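ATP-binding protein (Mycobacterium tuberculosis, PDB 5UKV) probably phosphorylates its own histidine from ATP as a sensor kinase, of which this is the dimerization and histidine phosphotransfer (DHp) domain. Local coordinates at residues 9-12 with 13-17; 44-47 with 48-51; 51-54 with 55-59. The protein carries 1 engineered substitution. All coordinates share one frame; numbering follows the deposited sequence.

Contact 1 of 3, residues 9-12 with 13-17; sequences DSED and RMRQF
The guanidinium of Arg15 lies alongside the carboxylate of Glu11, one helical turn earlier, and grips a single oxygen of it. NH2 of Arg15 donates to OE1 of Glu11 at 2.6 Å, a short salt bridge bent to 152°, while Arg15 NE gives the same OE1 only a weak bond of 3.3 Å. The acid oxygen sits at the guanidinium edge, near its plane, but the two flat groups are turned 49° apart, and OE1 is met on its anti side, out of the carboxylate plane. Arg15 reaches back over the preceding turn because its CG stands beside the backbone N (chi1 -67°) and the chain then runs extended to NE. Asp12 adds a second, weaker attraction: its OD1 lies 4.0 Å from Arg15 NE, a long salt bridge, so that two acids share one arginine. Asp9 and Arg13 point the same way on another side of the helix, OD2 of Asp9 passing 4.1 Å from CD of Arg13 without a charged contact. Beneath the side chains, the amides of Arg13 to Gln16 bond to the carbonyls of residues 9 to 12, the regular i to i+4 pattern.

All of this lies near the N-terminal end of helix 2-40, against the second subunit of the DHp dimer. There Glu11 OE1 also accepts from Ser10 OG of the second subunit, Arg15 NH1 bonds the backbone O atoms of Ala72 and of the C-terminal Leu74 of that subunit, and Phe17 rests on Leu68 and Leu71 of helix 47-71 in its own chain.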
ATOM      1  N   ASP A   9      -1.516   4.717  25.676  1.00 27.28           N
ATOM      2  CA  ASP A   9      -2.279   5.630  24.885  1.00 29.80           C
ATOM      3  C   ASP A   9      -1.532   5.963  23.580  1.00 28.55           C
ATOM      4  O   ASP A   9      -2.113   5.934  22.531  1.00 27.08           O
ATOM      5  CB  ASP A   9      -2.550   6.868  25.607  1.00 34.69           C
ATOM      6  CG  ASP A   9      -3.439   7.838  24.782  1.00 43.42           C
ATOM      7  OD1 ASP A   9      -4.630   7.556  24.613  1.00 51.93           O
ATOM      8  OD2 ASP A   9      -2.965   8.855  24.257  1.00 47.80           O
ATOM      9  N   SER A  10      -0.243   6.188  23.663  1.00 27.07           N
ATOM     10  CA  SER A  10       0.505   6.479  22.475  1.00 26.72           C
ATOM     11  C   SER A  10       0.559   5.259  21.523  1.00 26.15           C
ATOM     12  O   SER A  10       0.307   5.350  20.279  1.00 22.82           O
ATOM     13  CB  SER A  10       1.865   6.982  22.910  1.00 30.39           C
ATOM     14  OG  SER A  10       2.611   7.262  21.770  1.00 33.63           O
ATOM     15  N   GLU A  11       0.773   4.077  22.100  1.00 24.26           N
ATOM     16  CA  GLU A  11       0.730   2.847  21.334  1.00 24.63           C
ATOM     17  C   GLU A  11      -0.646   2.561  20.634  1.00 23.73           C
ATOM     18  O   GLU A  11      -0.660   2.225  19.468  1.00 21.04           O
ATOM     19  CB  GLU A  11       1.145   1.686  22.189  1.00 28.43           C
ATOM     20  CG  GLU A  11       1.015   0.361  21.456  1.00 33.14           C
ATOM     21  CD  GLU A  11       0.963  -0.865  22.317  1.00 37.97           C
ATOM     22  OE1 GLU A  11       1.030  -1.927  21.667  1.00 40.43           O
ATOM     23  OE2 GLU A  11       0.949  -0.761  23.590  1.00 42.19           O
ATOM     24  N   ASP A  12      -1.761   2.699  21.343  1.00 24.19           N
ATOM     25  CA  ASP A  12      -3.013   2.541  20.774  1.00 26.83           C
ATOM     26  C   ASP A  12      -3.327   3.581  19.687  1.00 24.52           C
ATOM     27  O   ASP A  12      -3.934   3.248  18.724  1.00 24.30           O
ATOM     28  CB  ASP A  12      -4.110   2.579  21.810  1.00 32.76           C
ATOM     29  CG  ASP A  12      -4.128   1.308  22.665  1.00 42.45           C
ATOM     30  OD1 ASP A  12      -3.327   0.336  22.422  1.00 44.81           O
ATOM     31  OD2 ASP A  12      -4.888   1.343  23.639  1.00 48.24           O
ATOM     32  N   ARG A  13      -2.938   4.828  19.828  1.00 23.91           N
ATOM     33  CA  ARG A  13      -3.080   5.766  18.690  1.00 23.88           C
ATOM     34  C   ARG A  13      -2.276   5.322  17.480  1.00 22.40           C
ATOM     35  O   ARG A  13      -2.754   5.490  16.356  1.00 21.69           O
ATOM     36  CB  ARG A  13      -2.645   7.159  19.110  1.00 25.80           C
ATOM     37  CG  ARG A  13      -3.546   7.832  20.138  1.00 28.78           C
ATOM     38  CD  ARG A  13      -3.275   9.318  20.176  1.00 36.58           C
ATOM     39  NE  ARG A  13      -3.640   9.922  18.867  1.00 39.83           N
ATOM     40  CZ  ARG A  13      -4.880  10.313  18.503  1.00 47.29           C
ATOM     41  NH1 ARG A  13      -5.950  10.184  19.364  1.00 52.28           N
ATOM     42  NH2 ARG A  13      -5.064  10.852  17.291  1.00 43.67           N
HETATM   43  N   MSE A  14      -1.027   4.850  17.669  1.00 20.48           N
HETATM   44  CA  MSE A  14      -0.212   4.305  16.553  1.00 20.99           C
HETATM   45  C   MSE A  14      -0.963   3.136  15.879  1.00 21.08           C
HETATM   46  O   MSE A  14      -1.109   3.049  14.676  1.00 20.32           O
HETATM   47  CB  MSE A  14       1.141   3.843  17.060  1.00 20.83           C
HETATM   48  CG  MSE A  14       1.955   3.138  16.035  1.00 22.62           C
HETATM   49 SE   MSE A  14       2.566   4.431  14.595  1.00 27.63          SE
HETATM   50  CE  MSE A  14       3.761   5.618  15.573  1.00 30.43           C
ATOM     51  N   ARG A  15      -1.508   2.187  16.679  1.00 20.99           N
ATOM     52  CA  ARG A  15      -2.303   1.142  16.092  1.00 21.58           C
ATOM     53  C   ARG A  15      -3.521   1.621  15.289  1.00 19.60           C
ATOM     54  O   ARG A  15      -3.744   1.162  14.213  1.00 19.74           O
ATOM     55  CB  ARG A  15      -2.930   0.166  17.171  1.00 23.46           C
ATOM     56  CG  ARG A  15      -1.897  -0.656  17.907  1.00 26.17           C
ATOM     57  CD  ARG A  15      -2.715  -1.523  18.961  1.00 27.68           C
ATOM     58  NE  ARG A  15      -1.706  -2.155  19.771  1.00 29.91           N
ATOM     59  CZ  ARG A  15      -1.189  -3.343  19.533  1.00 34.72           C
ATOM     60  NH1 ARG A  15      -1.624  -4.094  18.550  1.00 38.09           N
ATOM     61  NH2 ARG A  15      -0.219  -3.798  20.291  1.00 39.66           N
ATOM     62  N   GLN A  16      -4.282   2.563  15.840  1.00 19.75           N
ATOM     63  CA  GLN A  16      -5.402   3.211  15.167  1.00 21.53           C
ATOM     64  C   GLN A  16      -4.966   3.888  13.872  1.00 20.60           C
ATOM     65  O   GLN A  16      -5.656   3.715  12.856  1.00 20.45           O
ATOM     66  CB  GLN A  16      -6.137   4.184  16.075  1.00 25.26           C
ATOM     67  CG  GLN A  16      -6.955   3.484  17.175  1.00 33.14           C
ATOM     68  CD  GLN A  16      -7.273   4.323  18.428  1.00 40.71           C
ATOM     69  OE1 GLN A  16      -6.737   5.456  18.590  1.00 39.57           O
ATOM     70  NE2 GLN A  16      -8.129   3.742  19.372  1.00 42.58           N
ATOM     71  N   PHE A  17      -3.815   4.554  13.913  1.00 19.40           N
ATOM     72  CA  PHE A  17      -3.262   5.268  12.744  1.00 20.78           C
ATOM     73  C   PHE A  17      -2.936   4.211  11.645  1.00 19.75           C
ATOM     74  O   PHE A  17      -3.313   4.346  10.456  1.00 17.95           O
ATOM     75  CB  PHE A  17      -2.049   6.058  13.132  1.00 19.23           C
ATOM     76  CG  PHE A  17      -1.333   6.620  11.999  1.00 21.62           C
ATOM     77  CD1 PHE A  17      -1.845   7.751  11.323  1.00 23.76           C
ATOM     78  CD2 PHE A  17      -0.189   6.026  11.528  1.00 21.15           C
ATOM     79  CE1 PHE A  17      -1.178   8.252  10.212  1.00 23.36           C
ATOM     80  CE2 PHE A  17       0.493   6.548  10.408  1.00 24.92           C
ATOM     81  CZ  PHE A  17      -0.031   7.650   9.743  1.00 22.25           C
TER

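Contact 2 of 3, residues 44-47 with 48-51; sequences ARDV and GMLL
Asp46 meets the first turn of the following helix with its carboxylate, OD1 accepting from the backbone N of Met49 at 3.1 Å with an N-H...O angle of 157°. The donor comes from above the carboxylate plane, 58° out of it. Gly48 N is also close to OD1, at 2.9 Å. With CG anti to the backbone N (chi1 -180°), the carboxylate of Asp46 is carried forward to these amides, and its other oxygen, OD2, lies 3.4 Å from CB of Met49, whose selenomethionine side chain crosses it at about a right angle and leads away. The backbone carbonyl of Asp46 is engaged as well: it accepts from Leu50 N at 3.3 Å and, more weakly, from Met49 N. The next residue continues the i to i+4 ladder, Leu51 N donating to Val47 O at 2.8 Å.

A small apolar cluster lies beside the cap. CB of Ala44, in the loop, touches the CD2 methyl of Leu50 at 3.9 Å, and CG1 of Val47 approaches that same methyl more loosely, at 4.4 Å. The next shell is the end of helix 2-40: Tyr39 packs on Ala44, Val47 and Leu50, and Phe35 also covers Leu50, so the loop is folded back onto the helix it has just left. Arg40 NH1 of the second subunit bonds the carbonyl of Gly48, and Leu51 of the second subunit packs against Val47.

An aspartate that accepts from the amide three residues ahead is a classic N-cap; here it starts helix 47-71 directly after the loop that turns the helical hairpin of the DHp domain.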
ATOM      1  N   ALA A  44     -12.329  -6.857 -21.223  1.00 27.30           N
ATOM      2  CA  ALA A  44     -11.882  -5.437 -21.464  1.00 29.12           C
ATOM      3  C   ALA A  44     -11.925  -5.153 -22.935  1.00 32.23           C
ATOM      4  O   ALA A  44     -11.344  -5.892 -23.729  1.00 36.91           O
ATOM      5  CB  ALA A  44     -10.529  -5.072 -20.901  1.00 30.35           C
ATOM      6  N   ARG A  45     -12.754  -4.199 -23.333  1.00 32.72           N
ATOM      7  CA  ARG A  45     -12.812  -3.777 -24.763  1.00 34.63           C
ATOM      8  C   ARG A  45     -11.760  -2.621 -24.878  1.00 33.01           C
ATOM      9  O   ARG A  45     -10.827  -2.695 -25.645  1.00 41.23           O
ATOM     10  CB  ARG A  45     -14.197  -3.233 -25.250  1.00 35.07           C
ATOM     11  CG  ARG A  45     -15.502  -3.909 -24.873  1.00 42.13           C
ATOM     12  CD  ARG A  45     -16.806  -3.176 -25.315  1.00 40.85           C
ATOM     13  NE  ARG A  45     -17.688  -4.213 -25.759  1.00 45.63           N
ATOM     14  CZ  ARG A  45     -17.702  -4.661 -27.001  1.00 52.79           C
ATOM     15  NH1 ARG A  45     -18.450  -5.700 -27.303  1.00 53.70           N
ATOM     16  NH2 ARG A  45     -16.970  -4.061 -27.961  1.00 55.15           N
ATOM     17  N   ASP A  46     -11.870  -1.570 -24.071  1.00 29.21           N
ATOM     18  CA  ASP A  46     -10.947  -0.427 -24.113  1.00 27.55           C
ATOM     19  C   ASP A  46      -9.940  -0.507 -22.977  1.00 24.86           C
ATOM     20  O   ASP A  46     -10.101   0.124 -21.959  1.00 21.99           O
ATOM     21  CB  ASP A  46     -11.682   0.876 -24.124  1.00 28.70           C
ATOM     22  CG  ASP A  46     -10.764   2.099 -24.175  1.00 32.48           C
ATOM     23  OD1 ASP A  46      -9.536   1.967 -24.169  1.00 24.73           O
ATOM     24  OD2 ASP A  46     -11.313   3.224 -24.008  1.00 33.87           O
ATOM     25  N   VAL A  47      -8.843  -1.182 -23.235  1.00 22.82           N
ATOM     26  CA  VAL A  47      -7.785  -1.318 -22.288  1.00 23.62           C
ATOM     27  C   VAL A  47      -7.164   0.015 -21.938  1.00 22.94           C
ATOM     28  O   VAL A  47      -6.602   0.153 -20.894  1.00 23.62           O
ATOM     29  CB  VAL A  47      -6.718  -2.298 -22.734  1.00 28.93           C
ATOM     30  CG1 VAL A  47      -5.861  -2.658 -21.567  1.00 33.96           C
ATOM     31  CG2 VAL A  47      -7.354  -3.560 -23.200  1.00 38.19           C
ATOM     32  N   GLY A  48      -7.175   0.959 -22.854  1.00 20.49           N
ATOM     33  CA  GLY A  48      -6.633   2.291 -22.537  1.00 20.79           C
ATOM     34  C   GLY A  48      -7.326   3.004 -21.396  1.00 20.71           C
ATOM     35  O   GLY A  48      -6.737   3.591 -20.515  1.00 20.65           O
HETATM   36  N   MSE A  49      -8.640   2.872 -21.383  1.00 21.67           N
HETATM   37  CA  MSE A  49      -9.443   3.368 -20.295  1.00 21.63           C
HETATM   38  C   MSE A  49      -9.192   2.609 -19.011  1.00 19.22           C
HETATM   39  O   MSE A  49      -9.058   3.242 -18.005  1.00 18.89           O
HETATM   40  CB  MSE A  49     -10.931   3.370 -20.594  1.00 22.30           C
HETATM   41  CG  MSE A  49     -11.555   4.156 -19.470  1.00 29.25           C
HETATM   42 SE   MSE A  49     -13.470   4.367 -19.741  1.00 37.38          SE
HETATM   43  CE  MSE A  49     -13.206   5.852 -20.990  1.00 36.21           C
ATOM     44  N   LEU A  50      -9.090   1.290 -19.074  1.00 20.50           N
ATOM     45  CA  LEU A  50      -8.838   0.444 -17.964  1.00 22.51           C
ATOM     46  C   LEU A  50      -7.507   0.833 -17.352  1.00 22.23           C
ATOM     47  O   LEU A  50      -7.391   1.032 -16.209  1.00 23.33           O
ATOM     48  CB  LEU A  50      -8.751  -0.972 -18.500  1.00 27.89           C
ATOM     49  CG  LEU A  50      -8.840  -2.146 -17.575  1.00 33.22           C
ATOM     50  CD1 LEU A  50     -10.205  -2.291 -17.001  1.00 36.74           C
ATOM     51  CD2 LEU A  50      -8.370  -3.475 -18.103  1.00 34.39           C
ATOM     52  N   LEU A  51      -6.522   0.997 -18.189  1.00 22.36           N
ATOM     53  CA  LEU A  51      -5.141   1.381 -17.798  1.00 24.46           C
ATOM     54  C   LEU A  51      -5.029   2.777 -17.181  1.00 26.76           C
ATOM     55  O   LEU A  51      -4.302   2.972 -16.149  1.00 21.40           O
ATOM     56  CB  LEU A  51      -4.163   1.263 -19.001  1.00 25.22           C
ATOM     57  CG  LEU A  51      -2.675   1.486 -18.648  1.00 24.86           C
ATOM     58  CD1 LEU A  51      -2.227   0.464 -17.576  1.00 24.16           C
ATOM     59  CD2 LEU A  51      -1.884   1.326 -19.845  1.00 24.63           C
TER

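Contact 3 of 3, residues 51-54 with 55-59; sequences LSRI and ESEAS
Arg53 and Glu57 slant across one another with their charged ends nearly coplanar: the guanidinium and carboxylate planes differ by only 16°. NH1 of Arg53 donates to OE2 of Glu57 at 2.9 Å, forming a salt bridge; OE2 lies in the guanidinium plane, at its edge, and is itself approached nearly along its C-O axis. Both side chains are bent in doing so. Arg53 bends twice, at chi2 and chi3 (54° and 55°), turning its tip forward along the helix, while Glu57 bends at chi2 to bring its acid back. The fold also lays the aliphatic part of the arginine against the acid, CD of Arg53 lying 3.4 Å from OE2 of Glu57. Glu57 divides its two oxygens between arginines, since OE1 forms a salt bridge with Arg60 one turn further on; this probably helps to keep the carboxylate charged and fixed in rotation.

The pair lies on helix 47-71, the second helix of the DHp hairpin, and both residues also face the first helix. Arg53 and its neighbour Ile54 pack on Phe35 of helix 2-40, and Glu57 on Pro28 and Thr31.

Glu55 lies on another side of the helix and points differently. It runs back over the preceding turn, crossing Leu51 so that OE1 comes 3.6 Å from CG of Leu51. The charge of that oxygen is met by Arg40 of the second subunit, in a salt bridge through its NE. Underneath, the amide of Glu55 bonds the carbonyl O of Leu51 at 2.7 Å, and that of Ala58 bonds the carbonyl O of Ile54 at 3.0 Å. Further along, Ser59 OG donates to the backbone O of Ser56 at 2.9 Å.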
ATOM      1  N   LEU A  51      -6.522   0.997 -18.189  1.00 22.36           N
ATOM      2  CA  LEU A  51      -5.141   1.381 -17.798  1.00 24.46           C
ATOM      3  C   LEU A  51      -5.029   2.777 -17.181  1.00 26.76           C
ATOM      4  O   LEU A  51      -4.302   2.972 -16.149  1.00 21.40           O
ATOM      5  CB  LEU A  51      -4.163   1.263 -19.001  1.00 25.22           C
ATOM      6  CG  LEU A  51      -2.675   1.486 -18.648  1.00 24.86           C
ATOM      7  CD1 LEU A  51      -2.227   0.464 -17.576  1.00 24.16           C
ATOM      8  CD2 LEU A  51      -1.884   1.326 -19.845  1.00 24.63           C
ATOM      9  N   SER A  52      -5.827   3.681 -17.707  1.00 25.05           N
ATOM     10  CA  SER A  52      -5.903   5.010 -17.201  1.00 25.20           C
ATOM     11  C   SER A  52      -6.397   5.031 -15.745  1.00 25.32           C
ATOM     12  O   SER A  52      -5.849   5.655 -14.913  1.00 26.46           O
ATOM     13  CB  SER A  52      -6.911   5.734 -18.059  1.00 29.45           C
ATOM     14  OG  SER A  52      -6.775   7.076 -17.946  1.00 37.20           O
ATOM     15  N   ARG A  53      -7.430   4.261 -15.463  1.00 25.51           N
ATOM     16  CA  ARG A  53      -7.935   4.189 -14.118  1.00 25.74           C
ATOM     17  C   ARG A  53      -6.885   3.565 -13.221  1.00 24.54           C
ATOM     18  O   ARG A  53      -6.700   4.001 -12.140  1.00 22.80           O
ATOM     19  CB  ARG A  53      -9.234   3.421 -14.026  1.00 29.57           C
ATOM     20  CG  ARG A  53      -9.713   3.201 -12.593  1.00 35.75           C
ATOM     21  CD  ARG A  53      -9.835   4.494 -11.779  1.00 45.11           C
ATOM     22  NE  ARG A  53     -10.681   5.466 -12.433  1.00 49.33           N
ATOM     23  CZ  ARG A  53     -10.968   6.667 -11.976  1.00 54.62           C
ATOM     24  NH1 ARG A  53     -10.473   7.080 -10.835  1.00 54.71           N
ATOM     25  NH2 ARG A  53     -11.779   7.449 -12.661  1.00 52.44           N
ATOM     26  N   ILE A  54      -6.241   2.522 -13.698  1.00 21.15           N
ATOM     27  CA  ILE A  54      -5.211   1.888 -12.958  1.00 22.01           C
ATOM     28  C   ILE A  54      -4.090   2.837 -12.631  1.00 22.45           C
ATOM     29  O   ILE A  54      -3.650   2.902 -11.490  1.00 22.81           O
ATOM     30  CB  ILE A  54      -4.674   0.613 -13.625  1.00 22.01           C
ATOM     31  CG1 ILE A  54      -5.716  -0.501 -13.522  1.00 21.61           C
ATOM     32  CG2 ILE A  54      -3.287   0.274 -13.018  1.00 22.86           C
ATOM     33  CD1 ILE A  54      -5.453  -1.712 -14.447  1.00 23.38           C
ATOM     34  N   GLU A  55      -3.663   3.636 -13.586  1.00 21.27           N
ATOM     35  CA  GLU A  55      -2.623   4.609 -13.388  1.00 24.08           C
ATOM     36  C   GLU A  55      -3.018   5.672 -12.374  1.00 26.34           C
ATOM     37  O   GLU A  55      -2.258   6.064 -11.566  1.00 25.21           O
ATOM     38  CB  GLU A  55      -2.258   5.265 -14.713  1.00 26.15           C
ATOM     39  CG  GLU A  55      -1.447   4.384 -15.617  1.00 28.91           C
ATOM     40  CD  GLU A  55      -1.119   5.013 -16.978  1.00 38.24           C
ATOM     41  OE1 GLU A  55      -1.911   4.901 -17.903  1.00 39.24           O
ATOM     42  OE2 GLU A  55      -0.052   5.609 -17.114  1.00 46.09           O
ATOM     43  N   SER A  56      -4.247   6.104 -12.448  1.00 27.63           N
ATOM     44  CA  SER A  56      -4.770   7.096 -11.582  1.00 28.79           C
ATOM     45  C   SER A  56      -4.766   6.606 -10.133  1.00 27.69           C
ATOM     46  O   SER A  56      -4.277   7.252  -9.257  1.00 28.79           O
ATOM     47  CB  SER A  56      -6.174   7.397 -12.067  1.00 31.36           C
ATOM     48  OG  SER A  56      -6.820   8.261 -11.226  1.00 41.77           O
ATOM     49  N   GLU A  57      -5.219   5.399  -9.932  1.00 25.81           N
ATOM     50  CA  GLU A  57      -5.247   4.814  -8.556  1.00 24.63           C
ATOM     51  C   GLU A  57      -3.821   4.588  -8.046  1.00 25.10           C
ATOM     52  O   GLU A  57      -3.594   4.834  -6.886  1.00 24.24           O
ATOM     53  CB  GLU A  57      -6.126   3.591  -8.491  1.00 27.21           C
ATOM     54  CG  GLU A  57      -7.616   3.845  -8.813  1.00 34.01           C
ATOM     55  CD  GLU A  57      -8.218   5.012  -8.080  1.00 40.90           C
ATOM     56  OE1 GLU A  57      -7.916   5.205  -6.895  1.00 38.75           O
ATOM     57  OE2 GLU A  57      -8.921   5.804  -8.726  1.00 53.93           O
ATOM     58  N   ALA A  58      -2.866   4.275  -8.913  1.00 22.54           N
ATOM     59  CA  ALA A  58      -1.530   3.999  -8.492  1.00 25.23           C
ATOM     60  C   ALA A  58      -0.913   5.329  -8.037  1.00 27.38           C
ATOM     61  O   ALA A  58      -0.137   5.358  -7.079  1.00 24.61           O
ATOM     62  CB  ALA A  58      -0.696   3.329  -9.570  1.00 22.22           C
ATOM     63  N   SER A  59      -1.173   6.389  -8.789  1.00 26.07           N
ATOM     64  CA  SER A  59      -0.662   7.698  -8.424  1.00 28.61           C
ATOM     65  C   SER A  59      -1.288   8.168  -7.115  1.00 27.22           C
ATOM     66  O   SER A  59      -0.603   8.648  -6.267  1.00 26.70           O
ATOM     67  CB  SER A  59      -0.763   8.726  -9.545  1.00 33.69           C
ATOM     68  OG  SER A  59      -2.064   9.067  -9.751  1.00 40.92           O
TER

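Along the chain the contacts come in series: contact 1 near the start of helix 2-40, contact 2 where the loop enters helix 47-71, and contact 3 on the next turns of that helix. Contacts 2 and 3 share Leu51, and their centres are 11 Å apart. Contact 1 lies on the opposite side of the chain's centre, its own centre 41 Å from that of contact 2 and 31 Å from that of contact 3. Together they sample both ends of the helical hairpin, and each touches the second subunit. The second subunit is thus met near both the open end and the turn of the hairpin, consistent with the four-helix bundle of a DHp dimer.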